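Local coordinates for choline/ethanolamine kinase family protein (Mesorhizobium loti, PDB 3DXQ) that probably acts as a small-molecule kinase that transfers phosphate to ethanolamine or a similar alcohol, at residues Asn32-Ala37 against Cys41-Gly46; Glu6-Leu11 against Ala18-Pro23; Gly69-Val74 against Val195-Ser200. One frame throughout, in Å; residues are numbered along the deposited sequence.

Contact 1. Residues Asn32-Ala37 against Cys41-Gly46; sequences NLVFRA and CLRIPG
Val34 CG1 sits under the middle of one face of the Arg43 guanidinium, 3.7 Å from Arg43 CZ, on a beta hairpin of the N-terminal lobe of this protein-kinase-like fold. The pair is a non-hydrogen-bonded one, and the two side chains run side by side, pointing the same way. Val34 holds CG1 anti to its N (chi1 -170°), while Arg43 bends at chi3 (86°), which lays the flat group over the methyl instead of beyond it. On the other face of the hairpin, Leu33 CB meets Ile44 CB at 4.0 Å, with Phe35 and Leu42 following as the next pair.

Four backbone bonds hold these strands in register. Ile44 N reaches Leu33 O at 2.6 Å almost straight, whereas the return bond from Leu33 N to Ile44 O, 2.9 Å, is bent to 139° at the hydrogen. Phe35 and Leu42 repeat the reciprocal pairing, and CA-H...O contacts fill in between, as from Val34 CA to Leu42 O at 3.2 Å.

Further out, strands 24-27 and 84-87 flank the hairpin within the five-stranded sheet, and helix 3-10 covers the face that carries Phe35 and Ile44. Thr86 OG1 takes a hydrogen bond from Arg43 NH1 and so helps fix the guanidinium's rotation. A leucine in place of Arg43 would probably leave Thr86 OG1 without this donor and Val34 CG1 without its flat cover. Asn32 ND2 bonds to Asp196 OD1, on a loop that by kinase-like topology probably lies at the cleft. At the other end of that amide Asn32 OD1 takes a weak bond from Arg55 NH2, and it also lies 3.8 Å from Pro45 CA.

Contact 2. Residues Glu6-Leu11 against Ala18-Pro23; sequences EARAKL and AGYTGP
Arg8 spans from the N-terminal helix to the loop, with the edge of its guanidinium facing two backbone carbonyls, those of Tyr20 and Gly22. Both terminal nitrogens share one acceptor: Arg8 NH1 and Arg8 NH2 each make a weak hydrogen bond of 3.3 Å to Gly22 O, like the two prongs of a fork. Arg8 NH1 also stands 3.0 Å from Tyr20 O. An extended start to the side chain (chi1 -161°) carries it out from the helix, and the turn at chi3 (-64°) swings the flat group onto the carbonyls.

The closer-packed part lies beneath. Leu11 CD2 comes at the edge of the Tyr20 ring, near its plane, with Tyr20 O 4.0 Å and Tyr20 CB 4.4 Å away. The ring is held by its own loop: Gly22 N sits over the centre of one face, and the hydroxyl donates to Pro23 O. The same piece of loop that folds back over the ring also presents Gly22 O to Arg8.

By contrast the outer side is loose. Ala18 is exposed and just brushes Leu11, with Ala18 N 3.7 Å from Leu11 O and its CB close by, while Thr21 points away. Helix 3-10 and this loop together lie on the sheet as a surface layer: Ala7 touches Phe35 and Tyr20 touches Ala37 on strand 32-37, while Lys10 and Leu11 rest on Ile44 and Leu42 of strand 40-45.

Contact 3. Residues Gly69-Val74 against Val195-Ser200; sequences GVSPEV and VDWEYS
The Trp197 indole meets Val70 CG1 at its edge, near the ring plane, 3.8 Å from Trp197 CH2. Ser200 OG, from the same segment as the indole, is also at its edge. Ser71 CB approaches obliquely, 3.4 Å from Trp197 NE1. His177 packs edge-to-face with the tryptophan, and Ala65 and Leu117 touch it from helices 55-67 and 106-118. Trp197 CG lies anti to its carbonyl carbon (chi1 -60°), which directs the ring at Val70 and Ser71. A second patch is aliphatic: Pro72 CD meets Val195 CG1 at 3.9 Å, the two side chains crossing at about a right angle.

Polar groups find mates close to home. Ser71 OG donates to Pro72 O at 2.9 Å, and Trp197 NE1 makes a weak bond to Ile194 O. Ser200 N closes a type I turn on Trp197 O, and Ser200 OG bonds to the same oxygen from the same face of its plane. Asp196, between the two packed residues, probably corresponds to the aspartate of the kinase DFG motif. Between the two segments the chemistry is therefore apolar packing, and the nearby backbone bond of Val70 with Ile194 adds a directed link between the loops.

Overall arrangement
The three contacts follow one another through the N-terminal lobe and into the cleft. Contact 1 is in the middle, its centre about 11 Å from that of contact 2 and about 14 Å from that of contact 3. The face of the hairpin that carries Phe35, Leu42 and Ile44 packs on contact 2. The other looks toward contact 3, joined to it through the amide of Asn32 and by Arg43 NH2, which lies 3.8 Å from Val195 CG2. Contacts 2 and 3 do not touch, their nearest atoms being about 15 Å apart. By analogy with related kinases, the junction of contacts 1 and 3 probably borders the nucleotide and metal site, whereas contact 2 lies on the outside.

Contact 1. Residues Asn32-Ala37 against Cys41-Gly46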
loop_
_atom_site.group_PDB
_atom_site.type_symbol
_atom_site.label_atom_id
_atom_site.label_comp_id
_atom_site.label_asym_id
_atom_site.label_seq_id
_atom_site.Cartn_x
_atom_site.Cartn_y
_atom_site.Cartn_z
ATOM N N ASN A 32 0.784 8.481 10.266
ATOM C CA ASN A 32 0.428 9.843 9.859
ATOM C C ASN A 32 -0.766 10.344 10.666
ATOM O O ASN A 32 -1.844 9.745 10.638
ATOM C CB ASN A 32 0.062 9.900 8.365
ATOM C CG ASN A 32 1.274 9.965 7.459
ATOM O OD1 ASN A 32 2.294 10.555 7.809
ATOM N ND2 ASN A 32 1.155 9.376 6.271
ATOM N N LEU A 33 -0.569 11.440 11.386
ATOM C CA LEU A 33 -1.672 12.095 12.066
ATOM C C LEU A 33 -2.359 12.957 10.991
ATOM O O LEU A 33 -1.703 13.757 10.326
ATOM C CB LEU A 33 -1.168 12.931 13.252
ATOM C CG LEU A 33 -0.254 12.220 14.273
ATOM C CD1 LEU A 33 0.218 13.166 15.407
ATOM C CD2 LEU A 33 -0.945 10.982 14.859
ATOM N N VAL A 34 -3.663 12.766 10.794
ATOM C CA VAL A 34 -4.395 13.468 9.746
ATOM C C VAL A 34 -5.683 14.084 10.299
ATOM O O VAL A 34 -6.579 13.378 10.728
ATOM C CB VAL A 34 -4.719 12.492 8.602
ATOM C CG1 VAL A 34 -5.264 13.226 7.374
ATOM C CG2 VAL A 34 -3.478 11.714 8.249
ATOM N N PHE A 35 -5.785 15.401 10.259
ATOM C CA PHE A 35 -6.940 16.092 10.797
ATOM C C PHE A 35 -7.717 16.882 9.758
ATOM O O PHE A 35 -7.145 17.605 8.963
ATOM C CB PHE A 35 -6.480 17.068 11.876
ATOM C CG PHE A 35 -5.772 16.409 12.994
ATOM C CD1 PHE A 35 -6.478 15.942 14.091
ATOM C CD2 PHE A 35 -4.406 16.212 12.936
ATOM C CE1 PHE A 35 -5.829 15.321 15.121
ATOM C CE2 PHE A 35 -3.748 15.577 13.962
ATOM C CZ PHE A 35 -4.460 15.129 15.058
ATOM N N ARG A 36 -9.030 16.783 9.794
ATOM C CA ARG A 36 -9.845 17.567 8.889
ATOM C C ARG A 36 -10.122 18.933 9.509
ATOM O O ARG A 36 -10.657 18.988 10.605
ATOM C CB ARG A 36 -11.147 16.838 8.611
ATOM C CG ARG A 36 -11.971 17.515 7.566
ATOM C CD ARG A 36 -13.335 16.926 7.489
ATOM N NE ARG A 36 -14.263 17.930 6.998
ATOM C CZ ARG A 36 -15.572 17.743 6.900
ATOM N NH1 ARG A 36 -16.110 16.571 7.244
ATOM N NH2 ARG A 36 -16.332 18.736 6.443
ATOM N N ALA A 37 -9.741 20.015 8.818
ATOM C CA ALA A 37 -9.949 21.384 9.272
ATOM C C ALA A 37 -10.767 22.108 8.221
ATOM O O ALA A 37 -10.224 22.532 7.200
ATOM C CB ALA A 37 -8.621 22.071 9.469
ATOM N N CYS A 41 -7.544 19.064 4.659
ATOM C CA CYS A 41 -6.971 18.046 5.571
ATOM C C CYS A 41 -5.526 18.381 5.867
ATOM O O CYS A 41 -4.742 18.687 4.974
ATOM C CB CYS A 41 -6.980 16.653 4.974
ATOM S SG CYS A 41 -8.548 15.956 4.721
ATOM N N LEU A 42 -5.194 18.330 7.138
ATOM C CA LEU A 42 -3.846 18.578 7.613
ATOM C C LEU A 42 -3.225 17.216 7.898
ATOM O O LEU A 42 -3.822 16.425 8.630
ATOM C CB LEU A 42 -3.916 19.413 8.887
ATOM C CG LEU A 42 -2.610 19.892 9.508
ATOM C CD1 LEU A 42 -1.846 20.840 8.592
ATOM C CD2 LEU A 42 -2.935 20.579 10.794
ATOM N N ARG A 43 -2.068 16.923 7.303
ATOM C CA ARG A 43 -1.365 15.652 7.531
ATOM C C ARG A 43 -0.017 15.895 8.234
ATOM O O ARG A 43 0.837 16.612 7.709
ATOM C CB ARG A 43 -1.141 14.939 6.199
ATOM C CG ARG A 43 -2.278 15.136 5.190
ATOM C CD ARG A 43 -2.117 14.248 3.952
ATOM N NE ARG A 43 -2.685 12.904 4.144
ATOM C CZ ARG A 43 -3.972 12.583 3.960
ATOM N NH1 ARG A 43 -4.863 13.501 3.579
ATOM N NH2 ARG A 43 -4.380 11.327 4.160
ATOM N N ILE A 44 0.169 15.306 9.418
ATOM C CA ILE A 44 1.409 15.461 10.208
ATOM C C ILE A 44 2.201 14.152 10.191
ATOM O O ILE A 44 1.623 13.084 10.411
ATOM C CB ILE A 44 1.139 15.772 11.688
ATOM C CG1 ILE A 44 0.288 17.039 11.870
ATOM C CG2 ILE A 44 2.473 15.923 12.445
ATOM C CD1 ILE A 44 1.082 18.277 12.236
ATOM N N PRO A 45 3.516 14.215 9.930
ATOM C CA PRO A 45 4.338 12.997 9.942
ATOM C C PRO A 45 4.620 12.383 11.341
ATOM O O PRO A 45 4.914 13.107 12.309
ATOM C CB PRO A 45 5.649 13.465 9.297
ATOM C CG PRO A 45 5.341 14.794 8.683
ATOM C CD PRO A 45 4.308 15.389 9.536
ATOM N N GLY A 46 4.553 11.052 11.421
ATOM C CA GLY A 46 4.845 10.319 12.664
ATOM C C GLY A 46 6.320 9.972 12.886
ATOM O O GLY A 46 6.997 9.442 11.965
#

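Contact 2. Residues Glu6-Leu11 against Ala18-Pro23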
loop_
_atom_site.group_PDB
_atom_site.type_symbol
_atom_site.label_atom_id
_atom_site.label_comp_id
_atom_site.label_asym_id
_atom_site.label_seq_id
_atom_site.Cartn_x
_atom_site.Cartn_y
_atom_site.Cartn_z
ATOM N N GLU A 6 -1.391 19.746 19.584
ATOM C CA GLU A 6 -0.170 19.640 18.782
ATOM C C GLU A 6 -0.491 20.064 17.351
ATOM O O GLU A 6 0.249 20.853 16.757
ATOM C CB GLU A 6 0.389 18.206 18.802
ATOM N N ALA A 7 -1.613 19.551 16.831
ATOM C CA ALA A 7 -2.093 19.844 15.471
ATOM C C ALA A 7 -2.493 21.305 15.258
ATOM O O ALA A 7 -2.098 21.937 14.270
ATOM C CB ALA A 7 -3.265 18.941 15.128
ATOM N N ARG A 8 -3.268 21.843 16.189
ATOM C CA ARG A 8 -3.692 23.235 16.092
ATOM C C ARG A 8 -2.518 24.210 16.245
ATOM O O ARG A 8 -2.629 25.387 15.891
ATOM C CB ARG A 8 -4.758 23.541 17.124
ATOM C CG ARG A 8 -5.554 24.786 16.790
ATOM C CD ARG A 8 -6.666 25.064 17.795
ATOM N NE ARG A 8 -7.703 24.023 17.829
ATOM C CZ ARG A 8 -8.750 23.934 17.004
ATOM N NH1 ARG A 8 -8.929 24.818 16.021
ATOM N NH2 ARG A 8 -9.619 22.943 17.165
ATOM N N ALA A 9 -1.402 23.719 16.781
ATOM C CA ALA A 9 -0.166 24.487 16.823
ATOM C C ALA A 9 0.316 24.692 15.388
ATOM O O ALA A 9 0.556 25.830 14.969
ATOM C CB ALA A 9 0.889 23.749 17.635
ATOM N N LYS A 10 0.418 23.591 14.635
ATOM C CA LYS A 10 0.913 23.640 13.258
ATOM C C LYS A 10 0.149 24.607 12.355
ATOM O O LYS A 10 0.723 25.136 11.406
ATOM C CB LYS A 10 0.947 22.247 12.616
ATOM C CG LYS A 10 2.261 21.471 12.818
ATOM C CD LYS A 10 2.491 21.041 14.265
ATOM C CE LYS A 10 3.429 19.828 14.370
ATOM N NZ LYS A 10 4.636 19.916 13.480
ATOM N N LEU A 11 -1.128 24.827 12.639
ATOM C CA LEU A 11 -1.931 25.759 11.847
ATOM C C LEU A 11 -1.289 27.122 11.679
ATOM O O LEU A 11 -1.347 27.693 10.592
ATOM C CB LEU A 11 -3.310 25.961 12.469
ATOM C CG LEU A 11 -4.411 24.983 12.059
ATOM C CD1 LEU A 11 -3.859 23.576 11.918
ATOM C CD2 LEU A 11 -5.585 25.028 13.044
ATOM N N ALA A 18 -4.433 28.971 8.941
ATOM C CA ALA A 18 -4.317 29.908 10.078
ATOM C C ALA A 18 -5.660 30.497 10.500
ATOM O O ALA A 18 -6.513 30.817 9.660
ATOM C CB ALA A 18 -3.334 31.040 9.745
ATOM N N GLY A 19 -5.846 30.625 11.808
ATOM C CA GLY A 19 -7.064 31.207 12.365
ATOM C C GLY A 19 -8.337 30.401 12.134
ATOM O O GLY A 19 -9.432 30.969 12.075
ATOM N N TYR A 20 -8.200 29.084 11.984
ATOM C CA TYR A 20 -9.350 28.194 11.884
ATOM C C TYR A 20 -9.704 27.759 13.289
ATOM O O TYR A 20 -8.968 26.985 13.922
ATOM C CB TYR A 20 -9.022 26.976 11.041
ATOM C CG TYR A 20 -10.070 25.897 11.110
ATOM C CD1 TYR A 20 -11.207 25.959 10.309
ATOM C CD2 TYR A 20 -9.918 24.803 11.961
ATOM C CE1 TYR A 20 -12.176 24.957 10.357
ATOM C CE2 TYR A 20 -10.877 23.807 12.020
ATOM C CZ TYR A 20 -12.006 23.893 11.223
ATOM O OH TYR A 20 -12.953 22.906 11.272
ATOM N N THR A 21 -10.846 28.245 13.763
ATOM C CA THR A 21 -11.270 28.033 15.144
ATOM C C THR A 21 -12.369 26.977 15.272
ATOM O O THR A 21 -12.853 26.710 16.364
ATOM C CB THR A 21 -11.750 29.356 15.740
ATOM O OG1 THR A 21 -12.948 29.762 15.067
ATOM C CG2 THR A 21 -10.657 30.444 15.572
ATOM N N GLY A 22 -12.749 26.383 14.150
ATOM C CA GLY A 22 -13.710 25.289 14.125
ATOM C C GLY A 22 -13.121 23.959 14.596
ATOM O O GLY A 22 -11.944 23.890 14.976
ATOM N N PRO A 23 -13.941 22.887 14.578
ATOM C CA PRO A 23 -13.559 21.550 15.047
ATOM C C PRO A 23 -12.565 20.848 14.142
ATOM O O PRO A 23 -12.630 21.002 12.930
ATOM C CB PRO A 23 -14.870 20.760 15.050
ATOM C CG PRO A 23 -15.851 21.565 14.322
ATOM C CD PRO A 23 -15.327 22.934 14.083
#

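Contact 3. Residues Gly69-Val74 against Val195-Ser200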
loop_
_atom_site.group_PDB
_atom_site.type_symbol
_atom_site.label_atom_id
_atom_site.label_comp_id
_atom_site.label_asym_id
_atom_site.label_seq_id
_atom_site.Cartn_x
_atom_site.Cartn_y
_atom_site.Cartn_z
ATOM N N GLY A 69 -5.081 12.572 -11.433
ATOM C CA GLY A 69 -6.490 12.502 -11.018
ATOM C C GLY A 69 -6.821 11.336 -10.085
ATOM O O GLY A 69 -7.970 10.913 -9.998
ATOM N N VAL A 70 -5.819 10.811 -9.396
ATOM C CA VAL A 70 -5.995 9.640 -8.553
ATOM C C VAL A 70 -5.955 10.018 -7.091
ATOM O O VAL A 70 -6.682 9.444 -6.272
ATOM C CB VAL A 70 -4.917 8.568 -8.889
ATOM C CG1 VAL A 70 -4.808 7.554 -7.810
ATOM C CG2 VAL A 70 -5.248 7.901 -10.184
ATOM N N SER A 71 -5.089 10.968 -6.765
ATOM C CA SER A 71 -4.966 11.500 -5.415
ATOM C C SER A 71 -5.631 12.868 -5.272
ATOM O O SER A 71 -5.711 13.655 -6.220
ATOM C CB SER A 71 -3.499 11.639 -5.036
ATOM O OG SER A 71 -3.341 12.567 -3.963
ATOM N N PRO A 72 -6.090 13.175 -4.063
ATOM C CA PRO A 72 -6.625 14.513 -3.878
ATOM C C PRO A 72 -5.549 15.562 -4.108
ATOM O O PRO A 72 -4.356 15.272 -3.948
ATOM C CB PRO A 72 -7.061 14.530 -2.413
ATOM C CG PRO A 72 -7.128 13.098 -1.998
ATOM C CD PRO A 72 -6.145 12.366 -2.834
ATOM N N GLU A 73 -5.982 16.748 -4.526
ATOM C CA GLU A 73 -5.120 17.886 -4.720
ATOM C C GLU A 73 -4.197 18.122 -3.528
ATOM O O GLU A 73 -4.633 18.042 -2.384
ATOM C CB GLU A 73 -5.966 19.144 -4.887
ATOM C CG GLU A 73 -6.137 19.626 -6.289
ATOM C CD GLU A 73 -6.457 21.102 -6.301
ATOM O OE1 GLU A 73 -7.515 21.479 -5.739
ATOM O OE2 GLU A 73 -5.628 21.880 -6.845
ATOM N N VAL A 74 -2.933 18.428 -3.804
ATOM C CA VAL A 74 -1.964 18.755 -2.765
ATOM C C VAL A 74 -1.805 20.262 -2.765
ATOM O O VAL A 74 -1.235 20.824 -3.684
ATOM C CB VAL A 74 -0.610 18.085 -3.023
ATOM C CG1 VAL A 74 0.433 18.619 -2.073
ATOM C CG2 VAL A 74 -0.744 16.608 -2.885
ATOM N N VAL A 195 -4.720 7.907 -1.164
ATOM C CA VAL A 195 -3.852 8.801 -0.397
ATOM C C VAL A 195 -2.659 8.029 0.159
ATOM O O VAL A 195 -2.635 6.812 0.070
ATOM C CB VAL A 195 -4.635 9.441 0.784
ATOM C CG1 VAL A 195 -5.912 10.055 0.272
ATOM C CG2 VAL A 195 -4.938 8.395 1.886
ATOM N N ASP A 196 -1.717 8.744 0.773
ATOM C CA ASP A 196 -0.519 8.178 1.431
ATOM C C ASP A 196 0.475 7.600 0.454
ATOM O O ASP A 196 0.587 6.389 0.294
ATOM C CB ASP A 196 -0.878 7.139 2.497
ATOM C CG ASP A 196 -0.540 7.599 3.913
ATOM O OD1 ASP A 196 -1.016 8.681 4.338
ATOM O OD2 ASP A 196 0.184 6.851 4.612
ATOM N N TRP A 197 1.224 8.485 -0.182
ATOM C CA TRP A 197 2.127 8.095 -1.254
ATOM C C TRP A 197 3.553 7.972 -0.814
ATOM O O TRP A 197 4.458 8.007 -1.630
ATOM C CB TRP A 197 2.002 9.112 -2.399
ATOM C CG TRP A 197 0.610 9.143 -2.910
ATOM C CD1 TRP A 197 -0.418 9.877 -2.417
ATOM C CD2 TRP A 197 0.066 8.356 -3.978
ATOM N NE1 TRP A 197 -1.565 9.626 -3.123
ATOM C CE2 TRP A 197 -1.298 8.688 -4.086
ATOM C CE3 TRP A 197 0.599 7.415 -4.861
ATOM C CZ2 TRP A 197 -2.129 8.118 -5.041
ATOM C CZ3 TRP A 197 -0.231 6.843 -5.806
ATOM C CH2 TRP A 197 -1.578 7.197 -5.890
ATOM N N GLU A 198 3.766 7.772 0.472
ATOM C CA GLU A 198 5.138 7.726 0.992
ATOM C C GLU A 198 5.992 6.554 0.479
ATOM O O GLU A 198 7.221 6.679 0.412
ATOM C CB GLU A 198 5.133 7.766 2.524
ATOM C CG GLU A 198 4.499 6.555 3.176
ATOM C CD GLU A 198 4.171 6.787 4.632
ATOM O OE1 GLU A 198 5.075 7.234 5.388
ATOM O OE2 GLU A 198 3.012 6.516 5.015
ATOM N N TYR A 199 5.363 5.439 0.109
ATOM C CA TYR A 199 6.110 4.278 -0.400
ATOM C C TYR A 199 6.076 4.155 -1.934
ATOM O O TYR A 199 6.521 3.151 -2.490
ATOM C CB TYR A 199 5.579 2.986 0.219
ATOM C CG TYR A 199 5.728 2.861 1.716
ATOM C CD1 TYR A 199 6.863 2.268 2.286
ATOM C CD2 TYR A 199 4.714 3.275 2.559
ATOM C CE1 TYR A 199 6.981 2.122 3.673
ATOM C CE2 TYR A 199 4.822 3.152 3.932
ATOM C CZ TYR A 199 5.949 2.573 4.487
ATOM O OH TYR A 199 6.014 2.459 5.855
ATOM N N SER A 200 5.558 5.177 -2.609
ATOM C CA SER A 200 5.405 5.159 -4.060
ATOM C C SER A 200 6.707 4.922 -4.752
ATOM O O SER A 200 7.756 5.251 -4.214
ATOM C CB SER A 200 4.854 6.492 -4.567
ATOM O OG SER A 200 3.597 6.776 -4.002
#